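Local structure of VIN1 (Oscarella pearsei, 6BFI) at residues M804-V807 with K808-R812; L757-L760 with D761-P764; V695-M698 with A699-A703. The protein probably binds actin filaments and may play a role in cell-cell adhesion, as a sponge member of the vinculin/alpha-catenin family. All coordinates share one frame; numbering follows the deposited sequence.

Interaction 1 (M804-V807 with K808-R812)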
loop_
_atom_site.group_PDB
_atom_site.type_symbol
_atom_site.label_atom_id
_atom_site.label_comp_id
_atom_site.label_asym_id
_atom_site.label_seq_id
_atom_site.Cartn_x
_atom_site.Cartn_y
_atom_site.Cartn_z
ATOM N N MET A 804 17.931 2.023 0.147
ATOM C CA MET A 804 18.142 2.218 -1.285
ATOM C C MET A 804 16.875 1.932 -2.084
ATOM O O MET A 804 16.534 2.687 -3.005
ATOM C CB MET A 804 19.306 1.353 -1.766
ATOM C CG MET A 804 20.666 1.906 -1.359
ATOM S SD MET A 804 20.672 3.715 -1.348
ATOM C CE MET A 804 22.063 4.077 -2.402
ATOM N N ARG A 805 16.159 0.853 -1.748
ATOM C CA ARG A 805 14.866 0.597 -2.381
ATOM C C ARG A 805 13.935 1.791 -2.217
ATOM O O ARG A 805 13.295 2.240 -3.178
ATOM C CB ARG A 805 14.225 -0.659 -1.789
ATOM C CG ARG A 805 14.873 -1.960 -2.218
ATOM C CD ARG A 805 14.000 -3.147 -1.839
ATOM N NE ARG A 805 13.755 -3.207 -0.401
ATOM C CZ ARG A 805 14.488 -3.913 0.452
ATOM N NH1 ARG A 805 15.514 -4.627 0.014
ATOM N NH2 ARG A 805 14.191 -3.907 1.744
ATOM N N THR A 806 13.870 2.331 -0.998
ATOM C CA THR A 806 13.000 3.474 -0.742
ATOM C C THR A 806 13.398 4.680 -1.587
ATOM O O THR A 806 12.535 5.342 -2.174
ATOM C CB THR A 806 13.028 3.821 0.746
ATOM O OG1 THR A 806 12.581 2.691 1.504
ATOM C CG2 THR A 806 12.123 5.006 1.035
ATOM N N VAL A 807 14.699 4.974 -1.674
ATOM C CA VAL A 807 15.151 6.132 -2.443
ATOM C C VAL A 807 14.821 5.960 -3.922
ATOM O O VAL A 807 14.392 6.908 -4.592
ATOM C CB VAL A 807 16.657 6.367 -2.224
ATOM C CG1 VAL A 807 17.175 7.445 -3.170
ATOM C CG2 VAL A 807 16.930 6.755 -0.778
ATOM N N LYS A 808 15.016 4.752 -4.454
ATOM C CA LYS A 808 14.697 4.491 -5.855
ATOM C C LYS A 808 13.209 4.704 -6.131
ATOM O O LYS A 808 12.824 5.441 -7.060
ATOM C CB LYS A 808 15.133 3.068 -6.204
ATOM C CG LYS A 808 14.596 2.507 -7.498
ATOM C CD LYS A 808 15.158 1.112 -7.716
ATOM C CE LYS A 808 14.535 0.434 -8.919
ATOM N NZ LYS A 808 15.137 -0.905 -9.165
ATOM N N ASP A 809 12.352 4.083 -5.315
ATOM C CA ASP A 809 10.918 4.301 -5.465
ATOM C C ASP A 809 10.550 5.768 -5.276
ATOM O O ASP A 809 9.540 6.227 -5.821
ATOM C CB ASP A 809 10.146 3.420 -4.483
ATOM C CG ASP A 809 10.243 1.945 -4.827
ATOM O OD1 ASP A 809 10.250 1.613 -6.031
ATOM O OD2 ASP A 809 10.317 1.118 -3.893
ATOM N N VAL A 810 11.356 6.520 -4.523
ATOM C CA VAL A 810 11.121 7.954 -4.386
ATOM C C VAL A 810 11.492 8.684 -5.673
ATOM O O VAL A 810 10.857 9.685 -6.029
ATOM C CB VAL A 810 11.884 8.508 -3.167
ATOM C CG1 VAL A 810 12.018 10.023 -3.244
ATOM C CG2 VAL A 810 11.172 8.123 -1.882
ATOM N N ILE A 811 12.514 8.208 -6.390
ATOM C CA ILE A 811 12.807 8.763 -7.711
ATOM C C ILE A 811 11.593 8.612 -8.614
ATOM O O ILE A 811 11.071 9.591 -9.166
ATOM C CB ILE A 811 14.038 8.083 -8.335
ATOM C CG1 ILE A 811 15.260 8.197 -7.431
ATOM C CG2 ILE A 811 14.338 8.681 -9.703
ATOM C CD1 ILE A 811 16.422 7.390 -7.947
ATOM N N ARG A 812 11.115 7.372 -8.767
ATOM C CA ARG A 812 10.000 7.145 -9.683
ATOM C C ARG A 812 8.744 7.891 -9.237
ATOM O O ARG A 812 8.053 8.509 -10.059
ATOM C CB ARG A 812 9.726 5.648 -9.817
ATOM C CG ARG A 812 10.890 4.874 -10.410
ATOM C CD ARG A 812 10.557 3.403 -10.578
ATOM N NE ARG A 812 11.709 2.642 -11.049
ATOM C CZ ARG A 812 11.697 1.335 -11.282
ATOM N NH1 ARG A 812 10.586 0.635 -11.090
ATOM N NH2 ARG A 812 12.794 0.726 -11.711
#
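The carbonyl oxygen of Val807 meets both the backbone N and the side chain of Ile811, one turn on along helix 786-817. It takes the N-H at 2.9 Å (Ile811 N to Val807 O), and Ile811 CG1 presses on the same oxygen at 3.2 Å. That branch stands anti to the carbonyl carbon of Ile811 (chi1 -57°), which turns it back along the helix toward Val807. Val807 CB itself stands 3.2 Å from Lys808 N. Lys808 repeats the pattern with a looser side chain: its N bonds to Met804 O at 2.9 Å, while Lys808 CB rests 3.5 Å from the same oxygen. Beyond CB its fully extended chain leads away from the preceding turn. Thr806 offers its O to Val810 N at 2.9 Å, and Val810 CG2 lies 3.1 Å from Thr806 O. The Thr806 hydroxyl is used further back, in a hydrogen bond with Asn802 O. Asp809 N completes the ladder with an almost straight bond (178°) to Arg805 O. Four helices pack round this turn: Met804 sits on Ala673 and Val677 of helix 669-682, Val807 on Met698 of helix 690-710, Val810 on Leu756 and Leu760 of helix 750-760, and Thr806 on Ile766 of helix 763-778.

Interaction 2 (L757-L760 with D761-P764)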
loop_
_atom_site.group_PDB
_atom_site.type_symbol
_atom_site.label_atom_id
_atom_site.label_comp_id
_atom_site.label_asym_id
_atom_site.label_seq_id
_atom_site.Cartn_x
_atom_site.Cartn_y
_atom_site.Cartn_z
ATOM N N LEU A 757 4.291 10.486 -0.560
ATOM C CA LEU A 757 4.363 10.701 0.883
ATOM C C LEU A 757 4.479 9.383 1.642
ATOM O O LEU A 757 5.177 9.311 2.663
ATOM C CB LEU A 757 3.150 11.495 1.361
ATOM C CG LEU A 757 3.186 12.980 0.998
ATOM C CD1 LEU A 757 2.110 13.747 1.744
ATOM C CD2 LEU A 757 4.561 13.564 1.282
ATOM N N GLN A 758 3.806 8.332 1.163
ATOM C CA GLN A 758 3.935 7.020 1.794
ATOM C C GLN A 758 5.389 6.567 1.826
ATOM O O GLN A 758 5.829 5.930 2.791
ATOM C CB GLN A 758 3.079 5.992 1.056
ATOM C CG GLN A 758 1.584 6.148 1.261
ATOM C CD GLN A 758 0.788 5.087 0.527
ATOM O OE1 GLN A 758 1.350 4.258 -0.190
ATOM N NE2 GLN A 758 -0.528 5.105 0.705
ATOM N N LEU A 759 6.150 6.886 0.778
ATOM C CA LEU A 759 7.562 6.525 0.744
ATOM C C LEU A 759 8.401 7.468 1.597
ATOM O O LEU A 759 9.346 7.027 2.262
ATOM C CB LEU A 759 8.064 6.517 -0.700
ATOM C CG LEU A 759 7.317 5.584 -1.655
ATOM C CD1 LEU A 759 7.788 5.799 -3.083
ATOM C CD2 LEU A 759 7.495 4.133 -1.238
ATOM N N LEU A 760 8.070 8.762 1.600
ATOM C CA LEU A 760 8.848 9.710 2.390
ATOM C C LEU A 760 8.672 9.525 3.893
ATOM O O LEU A 760 9.566 9.906 4.657
ATOM C CB LEU A 760 8.476 11.148 2.020
ATOM C CG LEU A 760 8.954 11.709 0.682
ATOM C CD1 LEU A 760 8.906 13.229 0.721
ATOM C CD2 LEU A 760 10.355 11.221 0.342
ATOM N N ASP A 761 7.551 8.952 4.341
ATOM C CA ASP A 761 7.255 8.938 5.770
ATOM C C ASP A 761 8.119 7.959 6.555
ATOM O O ASP A 761 8.252 8.119 7.772
ATOM C CB ASP A 761 5.776 8.624 6.002
ATOM C CG ASP A 761 4.884 9.832 5.774
ATOM O OD1 ASP A 761 5.360 10.967 5.987
ATOM O OD2 ASP A 761 3.711 9.648 5.384
ATOM N N ARG A 762 8.711 6.956 5.907
ATOM C CA ARG A 762 9.527 5.982 6.618
ATOM C C ARG A 762 11.026 6.237 6.485
ATOM O O ARG A 762 11.817 5.518 7.104
ATOM C CB ARG A 762 9.189 4.559 6.149
ATOM C CG ARG A 762 9.409 4.280 4.671
ATOM C CD ARG A 762 8.956 2.860 4.332
ATOM N NE ARG A 762 9.374 2.428 3.001
ATOM C CZ ARG A 762 8.583 2.417 1.931
ATOM N NH1 ARG A 762 7.319 2.813 2.029
ATOM N NH2 ARG A 762 9.055 2.003 0.762
ATOM N N ILE A 763 11.434 7.252 5.717
ATOM C CA ILE A 763 12.864 7.534 5.552
ATOM C C ILE A 763 13.547 7.924 6.861
ATOM O O ILE A 763 14.631 7.388 7.148
ATOM C CB ILE A 763 13.070 8.582 4.446
ATOM C CG1 ILE A 763 12.654 8.014 3.087
ATOM C CG2 ILE A 763 14.522 9.040 4.403
ATOM C CD1 ILE A 763 12.935 8.939 1.928
ATOM N N PRO A 764 12.998 8.832 7.686
ATOM C CA PRO A 764 13.756 9.259 8.879
ATOM C C PRO A 764 14.111 8.121 9.823
ATOM O O PRO A 764 15.250 8.058 10.307
ATOM C CB PRO A 764 12.816 10.279 9.542
ATOM C CG PRO A 764 11.466 9.963 9.007
ATOM C CD PRO A 764 11.704 9.532 7.602
#
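Arg762 folds back beside Leu759, the two side chains lying alongside and pointing the same way, so that Leu759 CD2 meets the guanidinium at 3.3 Å from Arg762 NH2. One face of that flat group looks onto Leu759 CA, and Arg762 NH1 comes obliquely to within 3.5 Å of Gln758 O. The arginine gets there by placing CG between its backbone N and carbonyl carbon (chi1 60°), after which the chain runs extended to NE. An alanine here would remove the guanidinium and is likely to leave Leu759 CD2 and CA without the group that packs on them. A purely apolar pair also runs alongside, Leu760 CD2 with Ile763 CD1 at 3.8 Å. Behind both pairs stands the backbone: Asp761 N makes a bent bond of 2.9 Å to Leu757 O, and a type I turn from Leu760 to Ile763 carries a weak bond from Ile763 N to Leu760 O at 3.4 Å. Pro764 follows, its CD against Leu760 O, and its own carbonyl takes the hydroxyls of Ser767 and Thr768. The turn thus links helices 750-760 and 763-778 between two others. Leu759 packs on Asp809 and Val810, and Arg762 and Ile763 on Thr806, all of helix 786-817; Leu757, Leu760, Ile763 and Pro764 rest on helix 718-745.

Interaction 3 (V695-M698 with A699-A703)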
loop_
_atom_site.group_PDB
_atom_site.type_symbol
_atom_site.label_atom_id
_atom_site.label_comp_id
_atom_site.label_asym_id
_atom_site.label_seq_id
_atom_site.Cartn_x
_atom_site.Cartn_y
_atom_site.Cartn_z
ATOM N N VAL A 695 20.342 12.133 -5.109
ATOM C CA VAL A 695 20.242 10.678 -5.134
ATOM C C VAL A 695 21.547 10.053 -5.615
ATOM O O VAL A 695 22.007 9.047 -5.063
ATOM C CB VAL A 695 19.047 10.243 -5.998
ATOM C CG1 VAL A 695 19.075 8.756 -6.194
ATOM C CG2 VAL A 695 17.743 10.659 -5.337
ATOM N N LYS A 696 22.165 10.632 -6.648
ATOM C CA LYS A 696 23.454 10.126 -7.112
ATOM C C LYS A 696 24.509 10.242 -6.019
ATOM O O LYS A 696 25.260 9.292 -5.759
ATOM C CB LYS A 696 23.895 10.876 -8.368
ATOM C CG LYS A 696 23.546 10.179 -9.672
ATOM C CD LYS A 696 24.041 10.981 -10.863
ATOM C CE LYS A 696 23.855 10.221 -12.161
ATOM N NZ LYS A 696 24.297 11.015 -13.344
ATOM N N GLN A 697 24.575 11.404 -5.363
ATOM C CA GLN A 697 25.509 11.575 -4.254
ATOM C C GLN A 697 25.261 10.540 -3.162
ATOM O O GLN A 697 26.209 9.962 -2.613
ATOM C CB GLN A 697 25.392 12.993 -3.692
ATOM C CG GLN A 697 26.410 13.343 -2.618
ATOM C CD GLN A 697 27.740 13.810 -3.186
ATOM O OE1 GLN A 697 28.125 13.440 -4.298
ATOM N NE2 GLN A 697 28.446 14.637 -2.425
ATOM N N MET A 698 23.989 10.279 -2.848
ATOM C CA MET A 698 23.663 9.288 -1.828
ATOM C C MET A 698 24.115 7.895 -2.248
ATOM O O MET A 698 24.572 7.104 -1.414
ATOM C CB MET A 698 22.162 9.307 -1.545
ATOM C CG MET A 698 21.745 8.488 -0.336
ATOM S SD MET A 698 19.991 8.663 0.041
ATOM C CE MET A 698 19.813 10.445 -0.020
ATOM N N ALA A 699 23.995 7.576 -3.539
ATOM C CA ALA A 699 24.473 6.286 -4.029
ATOM C C ALA A 699 25.986 6.170 -3.876
ATOM O O ALA A 699 26.495 5.142 -3.411
ATOM C CB ALA A 699 24.060 6.092 -5.487
ATOM N N ARG A 700 26.719 7.219 -4.266
ATOM C CA ARG A 700 28.168 7.223 -4.084
ATOM C C ARG A 700 28.535 6.984 -2.623
ATOM O O ARG A 700 29.356 6.112 -2.304
ATOM C CB ARG A 700 28.752 8.552 -4.572
ATOM C CG ARG A 700 28.451 8.894 -6.023
ATOM C CD ARG A 700 29.055 10.242 -6.399
ATOM N NE ARG A 700 28.648 10.683 -7.730
ATOM C CZ ARG A 700 27.823 11.697 -7.967
ATOM N NH1 ARG A 700 27.312 12.394 -6.961
ATOM N NH2 ARG A 700 27.512 12.022 -9.215
ATOM N N LYS A 701 27.916 7.749 -1.719
ATOM C CA LYS A 701 28.194 7.596 -0.295
ATOM C C LYS A 701 27.886 6.183 0.187
ATOM O O LYS A 701 28.642 5.615 0.985
ATOM C CB LYS A 701 27.391 8.623 0.502
ATOM C CG LYS A 701 27.789 10.070 0.230
ATOM C CD LYS A 701 26.865 11.038 0.955
ATOM C CE LYS A 701 27.317 12.478 0.783
ATOM N NZ LYS A 701 28.670 12.706 1.355
ATOM N N MET A 702 26.790 5.592 -0.295
ATOM C CA MET A 702 26.429 4.246 0.145
ATOM C C MET A 702 27.435 3.213 -0.350
ATOM O O MET A 702 27.739 2.244 0.360
ATOM C CB MET A 702 25.017 3.899 -0.328
ATOM C CG MET A 702 24.496 2.568 0.195
ATOM S SD MET A 702 24.156 2.557 1.975
ATOM C CE MET A 702 22.714 3.618 2.057
ATOM N N ALA A 703 27.962 3.403 -1.565
ATOM C CA ALA A 703 29.032 2.534 -2.048
ATOM C C ALA A 703 30.277 2.665 -1.178
ATOM O O ALA A 703 30.934 1.661 -0.856
ATOM C CB ALA A 703 29.359 2.859 -3.506
#
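Gln697 O receives the backbone N-H of Lys701 in a nearly straight bond, 2.9 Å from Lys701 N to Gln697 O, and Lys701 CG leans on the same oxygen. Further out the two side chains meet again, Lys701 CE lying 3.6 Å from Gln697 CG. Gln697 also turns to Arg700: with its chain bent at chi2 (84°), it brings Gln697 OE1 to 3.0 Å from Arg700 NH1. The N-H comes in the plane of the amide carbonyl but the bond is bent (131°), and the amide and guanidinium planes stand 82° apart. On its Lys696 flank the arginine shows one guanidinium face to Lys696 C, while Arg700 NH2 lies 3.9 Å from Lys696 CB. Arg700 CG presses closer, 3.2 Å from Lys696 O, which also accepts the backbone N-H of Arg700. The two cationic ends keep apart, Lys696 NZ being 5.3 Å from Arg700 NH2. Each has an acidic partner on another helix that probably offsets the like charge: Arg700 with Glu655, Lys696 with Asp682. Lys701 is likewise paired with Glu728. Val695, Ala699 and Met702 instead pack against helix 669-682, Val695 on Val677, Ala699 on Phe678 and Met702 on Ile670 and Ala674. One helix with apolar residues turned to its neighbours and long polar chains bridging to others is in keeping with the helical-bundle architecture of the vinculin family.

In the fold
Along the chain the contacts come in the order interaction 3, interaction 2, interaction 1. They follow in series, none nesting in or crossing another, and each is local, joining adjoining residues of one continuous stretch. Interactions 3 and 1 lie within single helices, 690-710 and 786-817, whereas interaction 2 makes the turn from helix 750-760 into 763-778. In space interaction 1 is the middle member. Asp809 O meets Leu759 CD1 of interaction 2 at 3.3 Å, and Ile811 CD1 meets Val695 CG1 of interaction 3 at 3.5 Å. Interactions 2 and 3 do not touch, their nearest atoms being about 7 Å apart, so helix 786-817 joins them across the bundle.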